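Local coordinates for PHD finger protein 14 (Danio rerio, PDB 7D86) that binds histone H3, preferring the unmodified tail, and represses PDGFRA expression, so taking part in the control of mesenchymal cell proliferation, at residues A[151-156]-A[183-188]; A[157-162]-A[166-171]; A[76-81]-A[96-101]; A[128-133]-A[139-144]. All coordinates share one frame; numbering follows the deposited sequence.

In the fold
All four contacts lie in the tandem C2HC pre-PHD and second PHD fingers, and each holds at least one zinc ligand. Contacts 2 and 3 are buried, their centres about 7 and 5 Å from the centre of the chain; contacts 1 and 4 are partly buried and lie about 18 and 16 Å from it. Contacts 2 and 4 share one zinc ion, contributing His158 and Cys161 from one and Cys131 from the other. Across contacts 1 and 3 the metal is the main joint, whereas contact 2 is apolar packing plus a helix-end bond, and contact 4 joins a backbone bond, a salt bridge and a water. Contacts 2 and 3 meet where Tyr101 OH bonds Ser169 O.

Contact 1: residues A[151-156]-A[183-188]; sequences GMCRSF and AYCKQH. With ZN (zinc ion), chain B.
Cys153 extends its SG anti to the backbone N (chi1 -178°), while Cys185 places its SG between its backbone N and carbonyl carbon (chi1 69°); the two thiolates thereby converge from facing loops on one zinc ion. His188, with CG anti to the carbonyl carbon, brings ND1 to the same metal. The coordination distances are even for the sulfurs: Cys153 SG and Cys185 SG each stand 2.3 Å from the zinc. The imidazole binds more closely, with His188 ND1 at 2.1 Å. Because ND1 is spent on the metal, the ring's rotation is fixed, and its rim is turned to the neighbouring ligand: Cys153 SG lies 3.5 Å from His188 CE1. Measured from the ring centroid, this sulfur is 89° off the ring normal, which puts it at the edge and not over a face. The two sulfurs themselves stay 3.9 Å apart, Cys153 SG to Cys185 SG, a separation set by their common ion. Beside the metal, the methylene of Ser155 packs on that of Cys185, CB to CB at 3.8 Å, a small apolar contact on the flank of the site. On the ligand loop of 183-188, His188 N bonds back to Cys185 O and draws these two ligands together. Within 151-156, Arg154 folds back so that its NE donates to Cys153 O at 2.8 Å, from above the carbonyl plane. Cys148 supplies the fourth ligand, completing the site of three cysteines and one histidine that closes the second PHD-type finger of the PZP module.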
loop_
_atom_site.group_PDB
_atom_site.type_symbol
_atom_site.label_atom_id
_atom_site.label_comp_id
_atom_site.label_asym_id
_atom_site.label_seq_id
_atom_site.Cartn_x
_atom_site.Cartn_y
_atom_site.Cartn_z
ATOM N N GLY A 151 -6.463 17.584 10.832
ATOM C CA GLY A 151 -6.784 18.009 12.181
ATOM C C GLY A 151 -6.784 16.892 13.203
ATOM O O GLY A 151 -5.789 16.178 13.360
ATOM N N MET A 152 -7.911 16.727 13.891
ATOM C CA MET A 152 -8.124 15.623 14.817
ATOM C C MET A 152 -9.193 14.664 14.300
ATOM O O MET A 152 -9.908 14.036 15.085
ATOM C CB MET A 152 -8.501 16.154 16.200
ATOM C CG MET A 152 -7.430 17.026 16.840
ATOM S SD MET A 152 -5.960 16.089 17.320
ATOM C CE MET A 152 -4.722 16.831 16.263
ATOM N N CYS A 153 -9.318 14.558 12.977
ATOM C CA CYS A 153 -10.328 13.696 12.376
ATOM C C CYS A 153 -10.082 12.237 12.742
ATOM O O CYS A 153 -8.956 11.738 12.658
ATOM C CB CYS A 153 -10.331 13.856 10.856
ATOM S SG CYS A 153 -11.584 12.861 10.002
ATOM N N ARG A 154 -11.150 11.548 13.137
ATOM C CA ARG A 154 -11.046 10.136 13.474
ATOM C C ARG A 154 -11.900 9.286 12.537
ATOM O O ARG A 154 -12.894 8.694 12.961
ATOM C CB ARG A 154 -11.447 9.903 14.936
ATOM C CG ARG A 154 -10.495 10.497 15.977
ATOM C CD ARG A 154 -9.160 9.764 16.023
ATOM N NE ARG A 154 -8.271 10.180 14.943
ATOM C CZ ARG A 154 -7.142 9.565 14.617
ATOM N NH1 ARG A 154 -6.407 10.031 13.615
ATOM N NH2 ARG A 154 -6.745 8.493 15.293
ATOM N N SER A 155 -11.524 9.231 11.266
ATOM C CA SER A 155 -12.111 8.307 10.301
ATOM C C SER A 155 -11.108 7.195 10.043
ATOM O O SER A 155 -9.957 7.476 9.707
ATOM C CB SER A 155 -12.447 9.006 8.983
ATOM O OG SER A 155 -13.491 9.953 9.146
ATOM N N PHE A 156 -11.543 5.943 10.183
ATOM C CA PHE A 156 -10.641 4.798 10.097
ATOM C C PHE A 156 -10.898 3.974 8.841
ATOM O O PHE A 156 -12.048 3.786 8.425
ATOM C CB PHE A 156 -10.775 3.905 11.329
ATOM C CG PHE A 156 -10.430 4.600 12.605
ATOM C CD1 PHE A 156 -9.117 4.943 12.889
ATOM C CD2 PHE A 156 -11.414 4.930 13.516
ATOM C CE1 PHE A 156 -8.794 5.609 14.071
ATOM C CE2 PHE A 156 -11.095 5.587 14.693
ATOM C CZ PHE A 156 -9.781 5.928 14.967
ATOM N N ALA A 183 -2.691 10.250 4.953
ATOM C CA ALA A 183 -3.965 9.903 4.353
ATOM C C ALA A 183 -5.066 10.798 4.905
ATOM O O ALA A 183 -5.073 11.135 6.090
ATOM C CB ALA A 183 -4.328 8.445 4.618
ATOM N N TYR A 184 -6.018 11.136 4.038
ATOM C CA TYR A 184 -7.174 11.954 4.386
ATOM C C TYR A 184 -8.451 11.202 4.052
ATOM O O TYR A 184 -8.534 10.530 3.017
ATOM C CB TYR A 184 -7.189 13.284 3.627
ATOM C CG TYR A 184 -6.092 14.266 3.967
ATOM C CD1 TYR A 184 -5.648 14.438 5.270
ATOM C CD2 TYR A 184 -5.512 15.038 2.971
ATOM C CE1 TYR A 184 -4.645 15.357 5.570
ATOM C CE2 TYR A 184 -4.521 15.949 3.250
ATOM C CZ TYR A 184 -4.086 16.103 4.548
ATOM O OH TYR A 184 -3.089 17.004 4.797
ATOM N N CYS A 185 -9.461 11.336 4.906
ATOM C CA CYS A 185 -10.747 10.760 4.541
ATOM C C CYS A 185 -11.320 11.520 3.344
ATOM O O CYS A 185 -10.785 12.547 2.912
ATOM C CB CYS A 185 -11.715 10.811 5.722
ATOM S SG CYS A 185 -12.224 12.501 6.141
ATOM N N LYS A 186 -12.434 11.016 2.808
ATOM C CA LYS A 186 -13.033 11.657 1.636
ATOM C C LYS A 186 -13.433 13.100 1.921
ATOM O O LYS A 186 -13.363 13.954 1.032
ATOM C CB LYS A 186 -14.254 10.873 1.164
ATOM C CG LYS A 186 -13.958 9.470 0.651
ATOM C CD LYS A 186 -15.238 8.809 0.173
ATOM C CE LYS A 186 -15.024 7.334 -0.125
ATOM N NZ LYS A 186 -16.284 6.664 -0.554
ATOM N N GLN A 187 -13.860 13.392 3.145
ATOM C CA GLN A 187 -14.293 14.757 3.431
ATOM C C GLN A 187 -13.124 15.735 3.415
ATOM O O GLN A 187 -13.310 16.912 3.089
ATOM C CB GLN A 187 -15.013 14.815 4.775
ATOM C CG GLN A 187 -15.727 16.130 5.024
ATOM C CD GLN A 187 -16.416 16.172 6.373
ATOM O OE1 GLN A 187 -16.212 15.298 7.219
ATOM N NE2 GLN A 187 -17.237 17.192 6.583
ATOM N N HIS A 188 -11.916 15.269 3.720
ATOM C CA HIS A 188 -10.773 16.153 3.896
ATOM C C HIS A 188 -9.726 16.037 2.798
ATOM O O HIS A 188 -8.706 16.730 2.859
ATOM C CB HIS A 188 -10.135 15.884 5.265
ATOM C CG HIS A 188 -11.042 16.213 6.413
ATOM N ND1 HIS A 188 -11.247 15.355 7.473
ATOM C CD2 HIS A 188 -11.805 17.305 6.661
ATOM C CE1 HIS A 188 -12.095 15.902 8.324
ATOM N NE2 HIS A 188 -12.446 17.089 7.858
HETATM ZN ZN ZN B . -10.888 13.355 7.855
#

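Contact 2: residues A[157-162]-A[166-171]; sequences FHVTCA and GLLSEA. With ZN (zinc ion), chain D.
Just after His158, the helix N-cap whose ND1 binds zinc at 2.1 Å, Val159 opens the packing against Leu168. The CG1 methyl of Val159, anti to the backbone N (chi1 176°), meets Leu168 CD1 at 3.6 Å, and the two side chains cross at about a right angle. The same CD1 also lies 3.4 Å from Val159 O, so this leucine branch covers backbone as well as side chain. Cys161, two residues on, carries its SG to the zinc of His158, on the helix side turned away from 166-171. In this second PHD finger the ligand pair brackets the first turn of the helix, His158 just before it and Cys161 within it, and Cys131 and Cys134 complete the site. Ala162 then meets the returning chain: its CB touches Leu168 CD2 at 3.7 Å and the CB of Leu167 more loosely. Shortening Leu168 to an alanine would probably leave Val159 CG1 and Ala162 CB without the two methyls that cover them, opening a gap between helix and strand. Ala162 O accepts from Leu167 N at 3.0 Å, with an N-H...O angle of 159°. Gly166, at positive phi, ends the helix in a Schellman motif and turns the chain into strand 168-170.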
loop_
_atom_site.group_PDB
_atom_site.type_symbol
_atom_site.label_atom_id
_atom_site.label_comp_id
_atom_site.label_asym_id
_atom_site.label_seq_id
_atom_site.Cartn_x
_atom_site.Cartn_y
_atom_site.Cartn_z
ATOM N N PHE A 157 -9.817 3.452 8.263
ATOM C CA PHE A 157 -9.918 2.622 7.071
ATOM C C PHE A 157 -8.641 1.814 6.896
ATOM O O PHE A 157 -7.566 2.218 7.343
ATOM C CB PHE A 157 -10.183 3.463 5.813
ATOM C CG PHE A 157 -9.643 4.868 5.890
ATOM C CD1 PHE A 157 -8.280 5.106 5.865
ATOM C CD2 PHE A 157 -10.510 5.951 5.967
ATOM C CE1 PHE A 157 -7.782 6.410 5.940
ATOM C CE2 PHE A 157 -10.017 7.253 6.034
ATOM C CZ PHE A 157 -8.652 7.476 6.016
ATOM N N HIS A 158 -8.770 0.665 6.234
ATOM C CA HIS A 158 -7.585 -0.078 5.830
ATOM C C HIS A 158 -6.779 0.752 4.846
ATOM O O HIS A 158 -7.328 1.561 4.093
ATOM C CB HIS A 158 -7.969 -1.403 5.160
ATOM C CG HIS A 158 -8.681 -2.356 6.060
ATOM N ND1 HIS A 158 -9.988 -2.741 5.853
ATOM C CD2 HIS A 158 -8.262 -3.010 7.170
ATOM C CE1 HIS A 158 -10.346 -3.589 6.798
ATOM N NE2 HIS A 158 -9.318 -3.770 7.610
ATOM N N VAL A 159 -5.463 0.519 4.826
ATOM C CA VAL A 159 -4.595 1.263 3.917
ATOM C C VAL A 159 -5.002 1.024 2.470
ATOM O O VAL A 159 -5.047 1.956 1.662
ATOM C CB VAL A 159 -3.120 0.894 4.149
ATOM C CG1 VAL A 159 -2.236 1.610 3.128
ATOM C CG2 VAL A 159 -2.712 1.241 5.578
ATOM N N THR A 160 -5.298 -0.231 2.115
ATOM C CA THR A 160 -5.638 -0.540 0.729
ATOM C C THR A 160 -7.043 -0.080 0.366
ATOM O O THR A 160 -7.306 0.231 -0.803
ATOM C CB THR A 160 -5.485 -2.039 0.468
ATOM O OG1 THR A 160 -6.138 -2.782 1.506
ATOM C CG2 THR A 160 -4.005 -2.416 0.438
ATOM N N CYS A 161 -7.952 -0.035 1.341
ATOM C CA CYS A 161 -9.267 0.537 1.092
ATOM C C CYS A 161 -9.160 2.033 0.829
ATOM O O CYS A 161 -9.798 2.559 -0.090
ATOM C CB CYS A 161 -10.200 0.245 2.271
ATOM S SG CYS A 161 -10.675 -1.519 2.450
ATOM N N ALA A 162 -8.330 2.727 1.613
ATOM C CA ALA A 162 -8.066 4.135 1.341
ATOM C C ALA A 162 -7.354 4.306 0.007
ATOM O O ALA A 162 -7.630 5.257 -0.736
ATOM C CB ALA A 162 -7.242 4.745 2.483
ATOM N N GLY A 166 -8.400 6.672 -3.472
ATOM C CA GLY A 166 -7.536 7.779 -3.841
ATOM C C GLY A 166 -7.113 8.644 -2.670
ATOM O O GLY A 166 -6.855 9.839 -2.846
ATOM N N LEU A 167 -7.032 8.072 -1.475
ATOM C CA LEU A 167 -6.868 8.850 -0.248
ATOM C C LEU A 167 -5.444 8.852 0.302
ATOM O O LEU A 167 -5.164 9.594 1.248
ATOM C CB LEU A 167 -7.827 8.325 0.828
ATOM C CG LEU A 167 -9.303 8.312 0.418
ATOM C CD1 LEU A 167 -10.155 7.772 1.549
ATOM C CD2 LEU A 167 -9.753 9.720 0.039
ATOM N N LEU A 168 -4.538 8.047 -0.250
ATOM C CA LEU A 168 -3.172 7.960 0.252
ATOM C C LEU A 168 -2.290 8.944 -0.498
ATOM O O LEU A 168 -2.336 9.019 -1.729
ATOM C CB LEU A 168 -2.609 6.545 0.095
ATOM C CG LEU A 168 -3.396 5.391 0.710
ATOM C CD1 LEU A 168 -2.651 4.076 0.501
ATOM C CD2 LEU A 168 -3.642 5.647 2.202
ATOM N N SER A 169 -1.487 9.701 0.255
ATOM C CA SER A 169 -0.579 10.684 -0.313
ATOM C C SER A 169 0.827 10.473 0.226
ATOM O O SER A 169 1.024 9.954 1.328
ATOM C CB SER A 169 -1.035 12.127 0.000
ATOM O OG SER A 169 -2.349 12.374 -0.464
ATOM N N GLU A 170 1.807 10.892 -0.565
ATOM C CA GLU A 170 3.192 10.965 -0.117
ATOM C C GLU A 170 3.685 12.382 -0.366
ATOM O O GLU A 170 3.626 12.866 -1.498
ATOM C CB GLU A 170 4.077 9.951 -0.844
ATOM C CG GLU A 170 5.545 9.999 -0.413
ATOM C CD GLU A 170 6.415 8.994 -1.158
ATOM O OE1 GLU A 170 7.591 8.827 -0.774
ATOM O OE2 GLU A 170 5.924 8.370 -2.123
ATOM N N ALA A 171 4.157 13.046 0.687
ATOM C CA ALA A 171 4.696 14.390 0.536
ATOM C C ALA A 171 5.966 14.368 -0.309
ATOM O O ALA A 171 6.745 13.413 -0.280
ATOM C CB ALA A 171 4.989 15.007 1.910
HETATM ZN ZN ZN D . -11.454 -1.965 4.583
#

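Contact 3: residues A[76-81]-A[96-101]. With ZN (zinc ion), chain C.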
loop_
_atom_site.group_PDB
_atom_site.type_symbol
_atom_site.label_atom_id
_atom_site.label_comp_id
_atom_site.label_asym_id
_atom_site.label_seq_id
_atom_site.Cartn_x
_atom_site.Cartn_y
_atom_site.Cartn_z
ATOM N N GLU A 76 -1.396 -9.444 6.351
ATOM C CA GLU A 76 -1.692 -9.491 7.777
ATOM C C GLU A 76 -2.465 -8.268 8.248
ATOM O O GLU A 76 -3.036 -8.295 9.345
ATOM C CB GLU A 76 -0.395 -9.609 8.581
ATOM C CG GLU A 76 0.357 -10.922 8.342
ATOM C CD GLU A 76 -0.478 -12.134 8.704
ATOM O OE1 GLU A 76 -1.004 -12.183 9.839
ATOM O OE2 GLU A 76 -0.614 -13.039 7.853
ATOM N N LEU A 77 -2.504 -7.205 7.450
ATOM C CA LEU A 77 -2.973 -5.912 7.926
ATOM C C LEU A 77 -4.222 -5.412 7.223
ATOM O O LEU A 77 -4.731 -4.347 7.596
ATOM C CB LEU A 77 -1.867 -4.856 7.775
ATOM C CG LEU A 77 -0.499 -5.155 8.389
ATOM C CD1 LEU A 77 0.478 -4.054 7.982
ATOM C CD2 LEU A 77 -0.578 -5.268 9.914
ATOM N N CYS A 78 -4.728 -6.127 6.224
ATOM C CA CYS A 78 -5.868 -5.662 5.449
ATOM C C CYS A 78 -6.455 -6.847 4.691
ATOM O O CYS A 78 -5.787 -7.881 4.539
ATOM C CB CYS A 78 -5.462 -4.549 4.466
ATOM S SG CYS A 78 -4.750 -5.210 2.938
ATOM N N PRO A 79 -7.696 -6.738 4.212
ATOM C CA PRO A 79 -8.329 -7.869 3.521
ATOM C C PRO A 79 -8.053 -7.964 2.028
ATOM O O PRO A 79 -8.455 -8.961 1.410
ATOM C CB PRO A 79 -9.824 -7.624 3.771
ATOM C CG PRO A 79 -9.943 -6.141 3.851
ATOM C CD PRO A 79 -8.672 -5.676 4.541
ATOM N N SER A 80 -7.381 -6.984 1.435
ATOM C CA SER A 80 -7.138 -7.006 -0.001
ATOM C C SER A 80 -6.136 -8.090 -0.370
ATOM O O SER A 80 -5.122 -8.275 0.304
ATOM C CB SER A 80 -6.617 -5.652 -0.471
ATOM O OG SER A 80 -6.176 -5.724 -1.815
ATOM N N GLN A 81 -6.420 -8.806 -1.455
ATOM C CA GLN A 81 -5.456 -9.742 -2.013
ATOM C C GLN A 81 -4.836 -9.234 -3.305
ATOM O O GLN A 81 -4.049 -9.951 -3.928
ATOM C CB GLN A 81 -6.106 -11.111 -2.223
ATOM C CG GLN A 81 -6.447 -11.789 -0.904
ATOM C CD GLN A 81 -7.156 -13.112 -1.081
ATOM O OE1 GLN A 81 -7.458 -13.525 -2.201
ATOM N NE2 GLN A 81 -7.427 -13.788 0.030
ATOM N N VAL A 96 3.283 -3.863 0.559
ATOM C CA VAL A 96 4.216 -2.746 0.663
ATOM C C VAL A 96 3.475 -1.485 1.099
ATOM O O VAL A 96 3.939 -0.744 1.974
ATOM C CB VAL A 96 4.955 -2.535 -0.672
ATOM C CG1 VAL A 96 5.670 -1.196 -0.673
ATOM C CG2 VAL A 96 5.930 -3.684 -0.939
ATOM N N VAL A 97 2.302 -1.234 0.520
ATOM C CA VAL A 97 1.596 0.006 0.849
ATOM C C VAL A 97 1.122 -0.013 2.300
ATOM O O VAL A 97 1.193 1.003 3.001
ATOM C CB VAL A 97 0.442 0.251 -0.148
ATOM C CG1 VAL A 97 -0.728 -0.686 0.098
ATOM C CG2 VAL A 97 -0.002 1.698 -0.089
ATOM N N CYS A 98 0.682 -1.169 2.800
ATOM C CA CYS A 98 0.268 -1.221 4.202
ATOM C C CYS A 98 1.453 -0.966 5.124
ATOM O O CYS A 98 1.313 -0.317 6.174
ATOM C CB CYS A 98 -0.395 -2.566 4.516
ATOM S SG CYS A 98 -2.059 -2.742 3.796
ATOM N N ALA A 99 2.639 -1.425 4.725
ATOM C CA ALA A 99 3.825 -1.185 5.538
ATOM C C ALA A 99 4.192 0.293 5.573
ATOM O O ALA A 99 4.737 0.768 6.574
ATOM C CB ALA A 99 5.000 -2.017 5.018
ATOM N N LEU A 100 3.884 1.040 4.511
ATOM C CA LEU A 100 4.237 2.458 4.484
ATOM C C LEU A 100 3.339 3.295 5.379
ATOM O O LEU A 100 3.750 4.371 5.831
ATOM C CB LEU A 100 4.165 2.999 3.057
ATOM C CG LEU A 100 5.097 2.286 2.076
ATOM C CD1 LEU A 100 4.903 2.819 0.662
ATOM C CD2 LEU A 100 6.539 2.456 2.542
ATOM N N TYR A 101 2.112 2.847 5.631
ATOM C CA TYR A 101 1.141 3.723 6.270
ATOM C C TYR A 101 0.733 3.295 7.667
ATOM O O TYR A 101 0.281 4.143 8.437
ATOM C CB TYR A 101 -0.116 3.862 5.392
ATOM C CG TYR A 101 0.107 4.753 4.202
ATOM C CD1 TYR A 101 0.654 4.246 3.023
ATOM C CD2 TYR A 101 -0.209 6.111 4.251
ATOM C CE1 TYR A 101 0.876 5.060 1.930
ATOM C CE2 TYR A 101 0.003 6.931 3.151
ATOM C CZ TYR A 101 0.548 6.398 1.997
ATOM O OH TYR A 101 0.781 7.193 0.905
HETATM ZN ZN ZN C . -2.521 -4.964 3.221
#
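The zinc site of the C2HC pre-PHD finger is where the loop 76-81 meets the helix 96-101, and two of its four ligands come from this contact, thiolates at adjacent corners of a tetrahedral site. Cys78 SG and Cys98 SG each bind the zinc ion at 2.3 Å. Their sulfurs remain 3.8 Å apart, Cys78 SG to Cys98 SG, as expected for two ligands of one ion. The first comes from the loop, with SG between the backbone N and the carbonyl carbon (chi1 82°); the second leans off the helix with SG anti to its own carbonyl carbon (chi1 -73°). Cys75 and His95 occupy the remaining positions, so the loop's CxxC pair and the His-x-x-Cys pair at the start of the helix together make the three-cysteine, one-histidine site of this finger. Packing backs the metal bonds on one side: Leu77, the residue before the loop ligand, sets its CD1 branch 3.9 Å from Cys98 CB. That methyl covers the methylene of the helix ligand, and both residues are buried. A further contact bears on the loop sulfur, since Ser80 N points to Cys78 SG at 3.5 Å in a weak hydrogen bond with an angle of 141°, which may slightly temper the thiolate's charge. Thr160, from helix 159-164, touches Cys78, and the backbone of Leu77 bonds with Val144, linking this finger to the second PHD finger.

Contact 4: residues A[128-133]-A[139-144]. With ZN (zinc ion), chain D.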
loop_
_atom_site.group_PDB
_atom_site.type_symbol
_atom_site.label_atom_id
_atom_site.label_comp_id
_atom_site.label_asym_id
_atom_site.label_seq_id
_atom_site.Cartn_x
_atom_site.Cartn_y
_atom_site.Cartn_z
ATOM N N ALA A 128 -8.827 -3.935 15.977
ATOM C CA ALA A 128 -9.219 -2.952 16.984
ATOM C C ALA A 128 -10.253 -1.958 16.464
ATOM O O ALA A 128 -11.096 -1.485 17.235
ATOM C CB ALA A 128 -7.989 -2.196 17.490
ATOM N N LYS A 129 -10.198 -1.616 15.180
ATOM C CA LYS A 129 -11.078 -0.621 14.587
ATOM C C LYS A 129 -11.888 -1.247 13.460
ATOM O O LYS A 129 -11.549 -2.313 12.939
ATOM C CB LYS A 129 -10.277 0.573 14.042
ATOM C CG LYS A 129 -9.561 1.383 15.111
ATOM C CD LYS A 129 -10.557 2.206 15.908
ATOM C CE LYS A 129 -10.006 2.584 17.277
ATOM N NZ LYS A 129 -8.644 3.178 17.194
ATOM N N GLU A 130 -12.971 -0.574 13.084
ATOM C CA GLU A 130 -13.771 -0.985 11.938
ATOM C C GLU A 130 -13.464 -0.069 10.764
ATOM O O GLU A 130 -13.509 1.159 10.895
ATOM C CB GLU A 130 -15.268 -0.963 12.249
ATOM C CG GLU A 130 -16.129 -1.241 11.026
ATOM C CD GLU A 130 -17.592 -1.463 11.363
ATOM O OE1 GLU A 130 -18.006 -1.129 12.491
ATOM O OE2 GLU A 130 -18.328 -1.978 10.494
ATOM N N CYS A 131 -13.139 -0.670 9.626
ATOM C CA CYS A 131 -12.855 0.101 8.427
ATOM C C CYS A 131 -14.147 0.669 7.861
ATOM O O CYS A 131 -15.096 -0.070 7.590
ATOM C CB CYS A 131 -12.155 -0.767 7.385
ATOM S SG CYS A 131 -11.966 0.026 5.773
ATOM N N SER A 132 -14.182 1.987 7.675
ATOM C CA SER A 132 -15.381 2.633 7.161
ATOM C C SER A 132 -15.499 2.556 5.648
ATOM O O SER A 132 -16.534 2.957 5.102
ATOM C CB SER A 132 -15.402 4.103 7.593
ATOM O OG SER A 132 -14.256 4.779 7.097
ATOM N N LEU A 133 -14.475 2.057 4.956
ATOM C CA LEU A 133 -14.470 2.026 3.499
ATOM C C LEU A 133 -14.577 0.626 2.907
ATOM O O LEU A 133 -14.488 0.489 1.684
ATOM C CB LEU A 133 -13.197 2.696 2.974
ATOM C CG LEU A 133 -13.078 4.179 3.300
ATOM C CD1 LEU A 133 -11.736 4.705 2.824
ATOM C CD2 LEU A 133 -14.223 4.922 2.644
ATOM N N PHE A 139 -15.157 -8.120 6.365
ATOM C CA PHE A 139 -13.747 -7.874 6.637
ATOM C C PHE A 139 -13.480 -6.504 7.255
ATOM O O PHE A 139 -12.314 -6.155 7.476
ATOM C CB PHE A 139 -12.944 -8.046 5.348
ATOM C CG PHE A 139 -13.158 -9.385 4.685
ATOM C CD1 PHE A 139 -12.616 -10.530 5.233
ATOM C CD2 PHE A 139 -13.903 -9.490 3.525
ATOM C CE1 PHE A 139 -12.810 -11.765 4.634
ATOM C CE2 PHE A 139 -14.102 -10.725 2.917
ATOM C CZ PHE A 139 -13.554 -11.861 3.474
ATOM N N ALA A 140 -14.529 -5.741 7.573
ATOM C CA ALA A 140 -14.336 -4.386 8.086
ATOM C C ALA A 140 -13.534 -4.366 9.380
ATOM O O ALA A 140 -12.868 -3.367 9.680
ATOM C CB ALA A 140 -15.687 -3.704 8.303
ATOM N N ARG A 141 -13.580 -5.446 10.163
ATOM C CA ARG A 141 -12.878 -5.497 11.441
ATOM C C ARG A 141 -11.663 -6.416 11.399
ATOM O O ARG A 141 -11.274 -6.982 12.419
ATOM C CB ARG A 141 -13.820 -5.922 12.565
ATOM C CG ARG A 141 -14.623 -4.780 13.154
ATOM C CD ARG A 141 -15.521 -5.259 14.282
ATOM N NE ARG A 141 -16.263 -4.160 14.893
ATOM C CZ ARG A 141 -17.398 -3.663 14.410
ATOM N NH1 ARG A 141 -18.005 -2.660 15.034
ATOM N NH2 ARG A 141 -17.927 -4.163 13.300
ATOM N N THR A 142 -11.054 -6.577 10.236
ATOM C CA THR A 142 -9.839 -7.367 10.126
ATOM C C THR A 142 -8.636 -6.445 9.997
ATOM O O THR A 142 -8.753 -5.285 9.604
ATOM C CB THR A 142 -9.887 -8.307 8.915
ATOM O OG1 THR A 142 -9.865 -7.528 7.716
ATOM C CG2 THR A 142 -11.142 -9.181 8.941
ATOM N N GLY A 143 -7.469 -6.990 10.314
ATOM C CA GLY A 143 -6.250 -6.263 10.085
ATOM C C GLY A 143 -6.196 -4.995 10.912
ATOM O O GLY A 143 -6.790 -4.885 11.990
ATOM N N VAL A 144 -5.475 -4.016 10.383
ATOM C CA VAL A 144 -5.165 -2.788 11.098
ATOM C C VAL A 144 -5.632 -1.615 10.249
ATOM O O VAL A 144 -5.334 -1.550 9.051
ATOM C CB VAL A 144 -3.660 -2.686 11.414
ATOM C CG1 VAL A 144 -3.330 -1.340 12.057
ATOM C CG2 VAL A 144 -3.239 -3.810 12.347
HETATM ZN ZN ZN D . -11.454 -1.965 4.583
HETATM O O HOH W 1 -9.190 -3.328 12.436
#
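Ala140 O accepts the amide of Cys131 in the shortest direct bond between the segments: Cys131 N to Ala140 O is 2.7 Å, almost straight at 173°. The preceding residue adds a weaker CA-H...O approach, from Glu130 CA to the same Ala140 O. This pairs the ligand loop with the type I beta turn Phe139 to Thr142, in which Phe139 O takes both the N and the OG1 of Thr142. On the outer side, Glu130 reaches over its partner. Its chain, with CG anti to the backbone N (chi1 174°), lays CB above the centre of the Arg141 guanidinium, while CG touches Ala140 CB at 3.7 Å. Extended beyond CG, it carries the carboxylate over the same face, inclined 48° to the guanidinium. There Glu130 OE1 forms a salt bridge with Arg141 NH1 at 3.0 Å and also lies 3.1 Å from Arg141 NH2, so one oxygen sits over both terminal nitrogens. At the other end, a water lies between Lys129 O (2.6 Å) and Gly143 O (2.9 Å), within bonding distance of both, though it cannot serve all its acceptors at once. Cys131 SG binds zinc at 2.4 Å and also accepts from Leu133 N. The chemistry thus implies that the zinc ligand is held through its backbone by the turn, while the exposed ion pair adds a face-on, less directional attraction.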